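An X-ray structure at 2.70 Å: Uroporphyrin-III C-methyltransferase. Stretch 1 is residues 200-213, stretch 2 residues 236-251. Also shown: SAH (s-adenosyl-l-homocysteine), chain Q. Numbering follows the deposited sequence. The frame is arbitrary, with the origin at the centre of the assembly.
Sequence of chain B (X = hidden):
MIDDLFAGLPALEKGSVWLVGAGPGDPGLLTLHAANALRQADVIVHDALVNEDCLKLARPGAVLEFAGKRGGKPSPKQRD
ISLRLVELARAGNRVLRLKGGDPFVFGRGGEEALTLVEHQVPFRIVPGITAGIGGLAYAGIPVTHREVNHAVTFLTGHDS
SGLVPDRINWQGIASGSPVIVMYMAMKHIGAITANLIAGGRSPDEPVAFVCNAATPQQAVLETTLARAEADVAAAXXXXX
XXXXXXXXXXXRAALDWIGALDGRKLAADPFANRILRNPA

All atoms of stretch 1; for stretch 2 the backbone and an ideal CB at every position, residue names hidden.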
ATOM      1  N   GLY B 200       9.286 -20.321  16.022  1.00 16.41           N
ATOM      2  CA  GLY B 200      10.732 -20.154  15.923  1.00 17.61           C
ATOM      3  C   GLY B 200      11.241 -18.733  16.050  1.00 18.30           C
ATOM      4  O   GLY B 200      12.451 -18.476  16.107  1.00 18.05           O
ATOM      5  N   ARG B 201      10.296 -17.803  16.072  1.00 18.81           N
ATOM      6  CA  ARG B 201      10.575 -16.417  16.330  1.00 19.63           C
ATOM      7  C   ARG B 201      11.147 -16.241  17.745  1.00 20.53           C
ATOM      8  O   ARG B 201      10.782 -16.984  18.667  1.00 21.67           O
ATOM      9  CB  ARG B 201       9.259 -15.683  16.206  1.00 20.02           C
ATOM     10  CG  ARG B 201       8.915 -15.332  14.786  1.00 20.34           C
ATOM     11  CD  ARG B 201      10.007 -14.507  14.137  1.00 17.40           C
ATOM     12  NE  ARG B 201       9.848 -14.538  12.714  1.00 15.30           N
ATOM     13  CZ  ARG B 201       9.932 -13.478  11.943  1.00 13.71           C
ATOM     14  NH1 ARG B 201       9.745 -13.634  10.644  1.00 10.63           N
ATOM     15  NH2 ARG B 201      10.213 -12.284  12.459  1.00 10.38           N
ATOM     16  N   SER B 202      12.043 -15.282  17.940  1.00 20.43           N
ATOM     17  CA  SER B 202      12.654 -15.120  19.259  1.00 20.27           C
ATOM     18  C   SER B 202      11.717 -14.372  20.229  1.00 20.20           C
ATOM     19  O   SER B 202      11.146 -13.353  19.850  1.00 19.84           O
ATOM     20  CB  SER B 202      13.985 -14.375  19.150  1.00 20.16           C
ATOM     21  OG  SER B 202      14.348 -13.809  20.406  1.00 21.17           O
ATOM     22  N   PRO B 203      11.587 -14.850  21.476  1.00 20.10           N
ATOM     23  CA  PRO B 203      10.735 -14.171  22.476  1.00 19.82           C
ATOM     24  C   PRO B 203      11.104 -12.687  22.628  1.00 19.83           C
ATOM     25  O   PRO B 203      10.251 -11.860  22.950  1.00 19.94           O
ATOM     26  CB  PRO B 203      11.009 -14.950  23.777  1.00 19.50           C
ATOM     27  CG  PRO B 203      11.479 -16.293  23.334  1.00 19.78           C
ATOM     28  CD  PRO B 203      12.234 -16.061  22.027  1.00 19.58           C
ATOM     29  N   ASP B 204      12.355 -12.358  22.333  1.00 19.89           N
ATOM     30  CA  ASP B 204      12.834 -10.986  22.401  1.00 20.07           C
ATOM     31  C   ASP B 204      12.797 -10.215  21.099  1.00 19.67           C
ATOM     32  O   ASP B 204      13.225  -9.081  21.071  1.00 19.74           O
ATOM     33  CB  ASP B 204      14.277 -10.975  22.888  1.00 20.56           C
ATOM     34  CG  ASP B 204      14.418 -11.587  24.249  1.00 22.67           C
ATOM     35  OD1 ASP B 204      15.558 -11.894  24.670  1.00 23.91           O
ATOM     36  OD2 ASP B 204      13.419 -11.799  24.967  1.00 25.62           O
ATOM     37  N   GLU B 205      12.336 -10.798  20.006  1.00 19.52           N
ATOM     38  CA  GLU B 205      12.364 -10.031  18.770  1.00 19.47           C
ATOM     39  C   GLU B 205      11.518  -8.758  18.921  1.00 19.45           C
ATOM     40  O   GLU B 205      10.408  -8.831  19.466  1.00 19.05           O
ATOM     41  CB  GLU B 205      11.885 -10.870  17.609  1.00 19.51           C
ATOM     42  CG  GLU B 205      11.624 -10.101  16.340  1.00 19.62           C
ATOM     43  CD  GLU B 205      11.458 -11.019  15.160  1.00 21.51           C
ATOM     44  OE1 GLU B 205      11.945 -10.661  14.067  1.00 22.27           O
ATOM     45  OE2 GLU B 205      10.851 -12.105  15.324  1.00 22.06           O
ATOM     46  N   PRO B 206      12.051  -7.609  18.463  1.00 19.22           N
ATOM     47  CA  PRO B 206      11.357  -6.322  18.596  1.00 18.75           C
ATOM     48  C   PRO B 206      10.038  -6.305  17.846  1.00 18.31           C
ATOM     49  O   PRO B 206       9.895  -6.911  16.790  1.00 17.66           O
ATOM     50  CB  PRO B 206      12.328  -5.318  17.954  1.00 19.09           C
ATOM     51  CG  PRO B 206      13.651  -6.014  17.876  1.00 18.54           C
ATOM     52  CD  PRO B 206      13.356  -7.460  17.785  1.00 18.95           C
ATOM     53  N   VAL B 207       9.093  -5.580  18.427  1.00 18.23           N
ATOM     54  CA  VAL B 207       7.714  -5.468  17.969  1.00 17.75           C
ATOM     55  C   VAL B 207       7.308  -4.000  18.226  1.00 17.97           C
ATOM     56  O   VAL B 207       7.709  -3.403  19.228  1.00 17.45           O
ATOM     57  CB  VAL B 207       6.820  -6.445  18.797  1.00 17.61           C
ATOM     58  CG1 VAL B 207       5.351  -6.098  18.730  1.00 17.04           C
ATOM     59  CG2 VAL B 207       7.050  -7.877  18.377  1.00 16.89           C
ATOM     60  N   ALA B 208       6.540  -3.410  17.317  1.00 18.23           N
ATOM     61  CA  ALA B 208       5.955  -2.090  17.574  1.00 18.28           C
ATOM     62  C   ALA B 208       4.464  -2.148  17.302  1.00 18.77           C
ATOM     63  O   ALA B 208       4.021  -2.891  16.427  1.00 18.99           O
ATOM     64  CB  ALA B 208       6.610  -1.014  16.728  1.00 17.58           C
ATOM     65  N   PHE B 209       3.698  -1.386  18.081  1.00 19.19           N
ATOM     66  CA  PHE B 209       2.270  -1.205  17.871  1.00 19.35           C
ATOM     67  C   PHE B 209       2.154   0.230  17.441  1.00 19.23           C
ATOM     68  O   PHE B 209       2.737   1.122  18.084  1.00 19.41           O
ATOM     69  CB  PHE B 209       1.490  -1.388  19.188  1.00 19.81           C
ATOM     70  CG  PHE B 209       1.341  -2.818  19.623  1.00 21.49           C
ATOM     71  CD1 PHE B 209       0.134  -3.479  19.456  1.00 22.41           C
ATOM     72  CD2 PHE B 209       2.418  -3.502  20.205  1.00 23.33           C
ATOM     73  CE1 PHE B 209      -0.007  -4.808  19.836  1.00 24.97           C
ATOM     74  CE2 PHE B 209       2.297  -4.837  20.597  1.00 25.12           C
ATOM     75  CZ  PHE B 209       1.081  -5.497  20.414  1.00 25.83           C
ATOM     76  N   VAL B 210       1.422   0.471  16.360  1.00 18.77           N
ATOM     77  CA  VAL B 210       1.164   1.835  15.924  1.00 18.59           C
ATOM     78  C   VAL B 210      -0.347   2.044  15.862  1.00 19.24           C
ATOM     79  O   VAL B 210      -1.036   1.489  14.995  1.00 18.92           O
ATOM     80  CB  VAL B 210       1.865   2.166  14.567  1.00 18.49           C
ATOM     81  CG1 VAL B 210       1.763   3.650  14.253  1.00 17.91           C
ATOM     82  CG2 VAL B 210       3.348   1.735  14.571  1.00 16.87           C
ATOM     83  N   CYS B 211      -0.854   2.838  16.798  1.00 19.98           N
ATOM     84  CA  CYS B 211      -2.281   3.114  16.888  1.00 21.19           C
ATOM     85  C   CYS B 211      -2.624   4.431  16.257  1.00 20.94           C
ATOM     86  O   CYS B 211      -1.959   5.452  16.516  1.00 21.12           O
ATOM     87  CB  CYS B 211      -2.749   3.123  18.343  1.00 21.60           C
ATOM     88  SG  CYS B 211      -2.426   1.545  19.171  1.00 26.73           S
ATOM     89  N   ASN B 212      -3.662   4.409  15.422  1.00 20.43           N
ATOM     90  CA  ASN B 212      -4.121   5.616  14.780  1.00 19.90           C
ATOM     91  C   ASN B 212      -2.947   6.249  14.034  1.00 19.82           C
ATOM     92  O   ASN B 212      -2.723   7.463  14.125  1.00 19.65           O
ATOM     93  CB  ASN B 212      -4.685   6.579  15.830  1.00 19.66           C
ATOM     94  CG  ASN B 212      -5.794   5.961  16.634  1.00 19.89           C
ATOM     95  OD1 ASN B 212      -6.878   5.739  16.116  1.00 21.53           O
ATOM     96  ND2 ASN B 212      -5.526   5.652  17.890  1.00 19.07           N
ATOM     97  N   ALA B 213      -2.182   5.416  13.324  1.00 19.22           N
ATOM     98  CA  ALA B 213      -1.132   5.922  12.450  1.00 18.96           C
ATOM     99  C   ALA B 213      -1.668   7.081  11.623  1.00 18.62           C
ATOM    100  O   ALA B 213      -2.828   7.092  11.213  1.00 17.79           O
ATOM    101  CB  ALA B 213      -0.545   4.814  11.541  1.00 18.66           C
ATOM    102  N   UNK B 236      -2.657   0.744  27.570  1.00 17.72           N
ATOM    103  CA  UNK B 236      -4.030   1.171  27.395  1.00 18.57           C
ATOM    104  C   UNK B 236      -4.442   1.293  25.940  1.00 20.35           C
ATOM    105  O   UNK B 236      -5.509   1.808  25.663  1.00 20.64           O
ATOM    106  CB  UNK B 236      -4.244   2.512  28.100  1.00 18.57           C
ATOM    107  N   UNK B 237      -3.613   0.803  25.016  1.00 21.82           N
ATOM    108  CA  UNK B 237      -3.787   1.027  23.584  1.00 23.10           C
ATOM    109  C   UNK B 237      -4.972   0.278  23.036  1.00 24.14           C
ATOM    110  O   UNK B 237      -5.331  -0.758  23.574  1.00 24.58           O
ATOM    111  CB  UNK B 237      -2.525   0.618  22.822  1.00 23.10           C
ATOM    112  N   UNK B 238      -5.548   0.794  21.945  1.00 25.30           N
ATOM    113  CA  UNK B 238      -6.747   0.230  21.301  1.00 25.94           C
ATOM    114  C   UNK B 238      -6.641   0.264  19.783  1.00 25.14           C
ATOM    115  O   UNK B 238      -5.899   1.090  19.240  1.00 25.69           O
ATOM    116  CB  UNK B 238      -7.997   0.992  21.745  1.00 25.94           C
ATOM    117  N   UNK B 239      -7.392  -0.613  19.098  1.00 24.02           N
ATOM    118  CA  UNK B 239      -7.605  -0.486  17.652  1.00 22.48           C
ATOM    119  C   UNK B 239      -8.049   0.938  17.303  1.00 21.03           C
ATOM    120  O   UNK B 239      -8.602   1.617  18.165  1.00 21.31           O
ATOM    121  CB  UNK B 239      -8.645  -1.500  17.170  1.00 22.48           C
ATOM    122  N   UNK B 240      -7.797   1.385  16.079  1.00 19.44           N
ATOM    123  CA  UNK B 240      -7.060   0.579  15.091  1.00 18.49           C
ATOM    124  C   UNK B 240      -5.536   0.658  15.316  1.00 18.04           C
ATOM    125  O   UNK B 240      -5.042   1.720  15.656  1.00 18.02           O
ATOM    126  CB  UNK B 240      -7.401   1.047  13.675  1.00 18.49           C
ATOM    127  N   UNK B 241      -4.819  -0.450  15.145  1.00 17.66           N
ATOM    128  CA  UNK B 241      -3.379  -0.474  15.314  1.00 17.72           C
ATOM    129  C   UNK B 241      -2.748  -1.368  14.273  1.00 18.18           C
ATOM    130  O   UNK B 241      -3.347  -2.332  13.833  1.00 18.79           O
ATOM    131  CB  UNK B 241      -3.003  -0.942  16.721  1.00 17.72           C
ATOM    132  N   UNK B 242      -1.537  -1.059  13.860  1.00 18.37           N
ATOM    133  CA  UNK B 242      -0.821  -2.019  13.054  1.00 18.75           C
ATOM    134  C   UNK B 242       0.279  -2.576  13.959  1.00 19.09           C
ATOM    135  O   UNK B 242       0.969  -1.808  14.635  1.00 19.70           O
ATOM    136  CB  UNK B 242      -0.263  -1.393  11.774  1.00 18.75           C
ATOM    137  N   UNK B 243       0.427  -3.898  13.993  1.00 18.54           N
ATOM    138  CA  UNK B 243       1.506  -4.523  14.739  1.00 18.12           C
ATOM    139  C   UNK B 243       2.581  -5.059  13.800  1.00 18.39           C
ATOM    140  O   UNK B 243       2.305  -5.940  12.958  1.00 19.12           O
ATOM    141  CB  UNK B 243       0.961  -5.650  15.619  1.00 18.12           C
ATOM    142  N   UNK B 244       3.795  -4.525  13.943  1.00 17.64           N
ATOM    143  CA  UNK B 244       4.930  -4.878  13.085  1.00 17.06           C
ATOM    144  C   UNK B 244       5.964  -5.630  13.889  1.00 16.67           C
ATOM    145  O   UNK B 244       6.343  -5.208  14.983  1.00 17.30           O
ATOM    146  CB  UNK B 244       5.553  -3.632  12.452  1.00 17.06           C
ATOM    147  N   UNK B 245       6.427  -6.734  13.333  1.00 16.06           N
ATOM    148  CA  UNK B 245       7.401  -7.590  13.983  1.00 15.67           C
ATOM    149  C   UNK B 245       8.698  -7.559  13.166  1.00 16.51           C
ATOM    150  O   UNK B 245       8.675  -7.647  11.904  1.00 16.52           O
ATOM    151  CB  UNK B 245       6.869  -9.017  14.126  1.00 15.67           C
ATOM    152  N   UNK B 246       9.825  -7.391  13.863  1.00 16.80           N
ATOM    153  CA  UNK B 246      11.132  -7.499  13.238  1.00 17.24           C
ATOM    154  C   UNK B 246      12.051  -6.299  13.267  1.00 18.03           C
ATOM    155  O   UNK B 246      11.725  -5.222  13.766  1.00 19.01           O
ATOM    156  CB  UNK B 246      10.925  -7.885  11.772  1.00 17.24           C
ATOM    157  N   UNK B 247      13.227  -6.475  12.692  1.00 18.54           N
ATOM    158  CA  UNK B 247      14.342  -5.572  12.969  1.00 18.30           C
ATOM    159  C   UNK B 247      14.098  -4.154  12.501  1.00 17.88           C
ATOM    160  O   UNK B 247      14.668  -3.220  13.069  1.00 17.69           O
ATOM    161  CB  UNK B 247      15.617  -6.105  12.312  1.00 18.30           C
ATOM    162  N   UNK B 248      13.249  -3.990  11.484  1.00 17.38           N
ATOM    163  CA  UNK B 248      12.858  -2.652  11.041  1.00 17.34           C
ATOM    164  C   UNK B 248      12.307  -1.785  12.175  1.00 18.08           C
ATOM    165  O   UNK B 248      12.395  -0.556  12.104  1.00 18.28           O
ATOM    166  CB  UNK B 248      11.812  -2.763   9.930  1.00 17.34           C
ATOM    167  N   UNK B 249      11.740  -2.411  13.210  1.00 18.28           N
ATOM    168  CA  UNK B 249      11.254  -1.667  14.371  1.00 18.79           C
ATOM    169  C   UNK B 249      12.384  -0.860  15.022  1.00 19.11           C
ATOM    170  O   UNK B 249      12.146   0.194  15.602  1.00 19.40           O
ATOM    171  CB  UNK B 249      10.634  -2.624  15.391  1.00 18.79           C
ATOM    172  N   UNK B 250      13.611  -1.340  14.904  1.00 19.57           N
ATOM    173  CA  UNK B 250      14.754  -0.653  15.501  1.00 20.29           C
ATOM    174  C   UNK B 250      15.068   0.660  14.816  1.00 20.39           C
ATOM    175  O   UNK B 250      15.692   1.517  15.413  1.00 20.75           O
ATOM    176  CB  UNK B 250      15.989  -1.556  15.461  1.00 20.29           C
ATOM    177  N   UNK B 251      14.635   0.818  13.567  1.00 20.70           N
ATOM    178  CA  UNK B 251      14.903   2.040  12.824  1.00 20.81           C
ATOM    179  C   UNK B 251      14.021   3.220  13.233  1.00 21.44           C
ATOM    180  O   UNK B 251      14.284   4.352  12.815  1.00 22.62           O
ATOM    181  CB  UNK B 251      14.725   1.771  11.328  1.00 20.81           C
TER
HETATM  182  N   SAH Q1511      -8.077  -1.427   4.026  1.00 49.49           N
HETATM  183  CA  SAH Q1511      -7.473  -0.946   5.256  1.00 49.98           C
HETATM  184  CB  SAH Q1511      -7.619  -1.990   6.349  1.00 49.79           C
HETATM  185  CG  SAH Q1511      -8.961  -1.959   7.055  1.00 50.97           C
HETATM  186  SD  SAH Q1511      -9.328  -3.387   8.110  1.00 50.56           S
HETATM  187  C   SAH Q1511      -6.016  -0.523   5.030  1.00 49.87           C
HETATM  188  O   SAH Q1511      -5.470  -0.629   3.933  1.00 50.06           O
HETATM  189  OXT SAH Q1511      -5.314  -0.039   5.914  1.00 49.14           O
HETATM  190  C5' SAH Q1511      -9.014  -2.388   9.603  1.00 51.61           C
HETATM  191  C4' SAH Q1511      -7.625  -2.493  10.245  1.00 50.94           C
HETATM  192  O4' SAH Q1511      -6.683  -1.664   9.595  1.00 50.90           O
HETATM  193  C3' SAH Q1511      -7.514  -2.032  11.696  1.00 50.26           C
HETATM  194  O3' SAH Q1511      -8.029  -2.918  12.652  1.00 49.28           O
HETATM  195  C2' SAH Q1511      -6.028  -1.765  11.864  1.00 50.56           C
HETATM  196  O2' SAH Q1511      -5.250  -2.930  12.047  1.00 49.13           O
HETATM  197  C1' SAH Q1511      -5.697  -1.192  10.497  1.00 50.89           C
HETATM  198  N9  SAH Q1511      -5.686   0.288  10.458  1.00 49.44           N
HETATM  199  C8  SAH Q1511      -6.505   1.041   9.682  1.00 47.71           C
HETATM  200  N7  SAH Q1511      -6.222   2.331   9.875  1.00 48.09           N
HETATM  201  C5  SAH Q1511      -5.236   2.439  10.771  1.00 49.34           C
HETATM  202  C6  SAH Q1511      -4.573   3.542  11.311  1.00 48.89           C
HETATM  203  N6  SAH Q1511      -4.886   4.770  10.941  1.00 45.75           N
HETATM  204  N1  SAH Q1511      -3.569   3.341  12.237  1.00 49.07           N
HETATM  205  C2  SAH Q1511      -3.231   2.054  12.600  1.00 49.90           C
HETATM  206  N3  SAH Q1511      -3.890   0.963  12.060  1.00 49.66           N
HETATM  207  C4  SAH Q1511      -4.879   1.148  11.153  1.00 49.78           C

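Position 236 has positive phi (79°) and no atom of stretch 1 near its ideal CB. Positive phi favours glycine, and Gly236 is deposited, closing the preceding helix in a Schellman motif.

At 237, CA-to-CB points toward stretch 1, its ideal CB 3.8 Å from Cys211 SG, with Phe209 beyond. A medium or large apolar side chain would suit. Leu237 fills the place: its CG lies 3.5 Å from Cys211 SG, and its CD2 4.4 Å from Phe209 CB.

Positions 238 and 239 direct their CB atoms sideways and away, into space that stretch 1 leaves empty, so many residues would serve; Glu238 and Pro239 are found. The peptide bond leading to 240 is cis, a strong hint of proline. The carbonyl there accepts a hydrogen bond from Asn212 N, and stretch 1 offers the nitrogen of 240 no acceptor within reach, so a residue without an amide proton loses nothing on this side. Pro240 fits, its O 3.0 Å from Asn212 N and its ring CD 3.4 Å from Asn212 OD1.

From 241 to 245 the backbone runs antiparallel to strand 206-211, and side chains alternate between the sheet's faces. At 241 the ideal CB is already 3.5 Å from Cys211 SG and 3.6 Å from Val210 O, which favours a small residue. Ala241 suits, and its O accepts a 2.7 Å hydrogen bond from SAH O2'.

Position 242 turns to the face of Val210 and Ala208, with SAH close by; a branched or long apolar chain could work. Ile242 leads its end away from stretch 1, CG1 reaching 3.5 Å from SAH N3, while its backbone N and O bond to Val210 O (2.8 Å) and Val210 N (2.9 Å).

Position 243 lies on the other face, with Phe209 CE1 4.4 Å from its ideal CB and Val207 nearby. Beta-branched apolar residues suit both strand and ring. Val243 places CG1 over the Phe209 ring face, 4.1 Å from the ring centroid, a CH-pi contact; the same CG1 lies 3.9 Å from Val207 CG1.

At 244 the small Ala208 leaves room for an apolar side chain. Val244 packs CG1 3.7 Å from Ala208 CB, and its backbone N and O pair with Ala208 O and Ala208 N, both at 3.0 Å.

Position 245 faces Val207, with the Arg201-Glu205 salt bridge alongside, so an aliphatic residue is plausible. Val245 sets CG2 4.0 Å from Val207 CG2.

At 246 phi/psi of 120/179 would jam a CB against the preceding carbonyl, calling for glycine. Gly246 donates N to Pro206 O at 3.0 Å.

Position 247 starts away from stretch 1, so a polar chain is reasonable; Glu247 curls back, OE1 3.6 Å from Pro206 CD. Position 248 is sideways and untouched: Val248. Position 249 points at Pro206 and Ala208, inviting a compact apolar group, and Val249 brings CG1 3.8 Å from Ala208 CB.

At 250 a long chain could reach Pro206. Arg250 lays its guanidinium face against Pro206 CG, while its NE salt-bridges Glu247 OE2 (2.7 Å). Position 251 is unconstrained by stretch 1: Leu251.

Stretch 2 (236-251) GLEPPAIVVVGEVVRL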
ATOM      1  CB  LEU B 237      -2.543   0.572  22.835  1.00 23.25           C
ATOM      2  CG  LEU B 237      -1.434   1.580  22.505  1.00 24.59           C
ATOM      3  CD1 LEU B 237      -1.456   2.862  23.325  1.00 23.41           C
ATOM      4  CD2 LEU B 237      -0.088   0.896  22.631  1.00 25.71           C
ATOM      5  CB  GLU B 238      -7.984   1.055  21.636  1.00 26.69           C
ATOM      6  CG  GLU B 238      -8.604   0.793  22.996  1.00 31.68           C
ATOM      7  CD  GLU B 238      -9.249   2.051  23.561  1.00 38.78           C
ATOM      8  OE1 GLU B 238      -8.672   3.164  23.391  1.00 41.25           O
ATOM      9  OE2 GLU B 238     -10.329   1.934  24.180  1.00 41.73           O
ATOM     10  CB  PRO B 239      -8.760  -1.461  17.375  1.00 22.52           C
ATOM     11  CG  PRO B 239      -8.757  -2.444  18.503  1.00 23.19           C
ATOM     12  CD  PRO B 239      -8.073  -1.801  19.660  1.00 23.77           C
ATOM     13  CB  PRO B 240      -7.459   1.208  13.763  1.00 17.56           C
ATOM     14  CG  PRO B 240      -7.753   2.692  14.134  1.00 18.54           C
ATOM     15  CD  PRO B 240      -8.208   2.704  15.557  1.00 18.67           C
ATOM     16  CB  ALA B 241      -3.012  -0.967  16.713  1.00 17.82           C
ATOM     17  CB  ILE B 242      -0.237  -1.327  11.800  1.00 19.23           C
ATOM     18  CG1 ILE B 242      -1.334  -1.072  10.765  1.00 18.50           C
ATOM     19  CG2 ILE B 242       0.969  -2.117  11.235  1.00 18.58           C
ATOM     20  CD1 ILE B 242      -1.688  -2.284   9.924  1.00 19.33           C
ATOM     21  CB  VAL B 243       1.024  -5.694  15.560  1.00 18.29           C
ATOM     22  CG1 VAL B 243       2.123  -6.111  16.534  1.00 17.72           C
ATOM     23  CG2 VAL B 243      -0.279  -5.353  16.288  1.00 17.55           C
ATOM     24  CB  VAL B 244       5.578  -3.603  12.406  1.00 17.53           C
ATOM     25  CG1 VAL B 244       6.020  -2.575  13.455  1.00 17.01           C
ATOM     26  CG2 VAL B 244       6.742  -3.970  11.478  1.00 15.30           C
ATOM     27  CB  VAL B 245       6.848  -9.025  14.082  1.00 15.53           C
ATOM     28  CG1 VAL B 245       7.829  -9.946  14.772  1.00 15.10           C
ATOM     29  CG2 VAL B 245       5.493  -9.029  14.824  1.00 14.80           C
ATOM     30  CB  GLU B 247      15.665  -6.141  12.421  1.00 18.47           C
ATOM     31  CG  GLU B 247      16.148  -7.396  13.150  1.00 19.20           C
ATOM     32  CD  GLU B 247      16.393  -7.178  14.640  1.00 22.12           C
ATOM     33  OE1 GLU B 247      15.979  -8.056  15.429  1.00 22.72           O
ATOM     34  OE2 GLU B 247      17.013  -6.146  15.024  1.00 22.80           O
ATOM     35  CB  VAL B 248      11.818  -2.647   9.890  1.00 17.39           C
ATOM     36  CG1 VAL B 248      12.461  -3.057   8.555  1.00 17.12           C
ATOM     37  CG2 VAL B 248      10.582  -3.497  10.229  1.00 16.14           C
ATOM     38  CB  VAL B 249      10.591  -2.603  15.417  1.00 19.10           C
ATOM     39  CG1 VAL B 249      10.326  -1.890  16.752  1.00 18.03           C
ATOM     40  CG2 VAL B 249       9.314  -3.200  14.865  1.00 18.84           C
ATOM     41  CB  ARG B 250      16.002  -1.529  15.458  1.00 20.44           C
ATOM     42  CG  ARG B 250      15.959  -2.717  16.387  1.00 21.44           C
ATOM     43  CD  ARG B 250      17.331  -3.275  16.703  1.00 25.07           C
ATOM     44  NE  ARG B 250      17.219  -4.624  17.232  1.00 27.34           N
ATOM     45  CZ  ARG B 250      17.055  -4.916  18.513  1.00 27.73           C
ATOM     46  NH1 ARG B 250      16.948  -6.183  18.892  1.00 28.51           N
ATOM     47  NH2 ARG B 250      17.001  -3.954  19.414  1.00 26.97           N
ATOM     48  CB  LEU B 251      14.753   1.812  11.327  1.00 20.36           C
ATOM     49  CG  LEU B 251      15.811   1.014  10.571  1.00 19.76           C
ATOM     50  CD1 LEU B 251      15.201   0.626   9.231  1.00 17.28           C
ATOM     51  CD2 LEU B 251      17.122   1.780  10.393  1.00 16.42           C
TER
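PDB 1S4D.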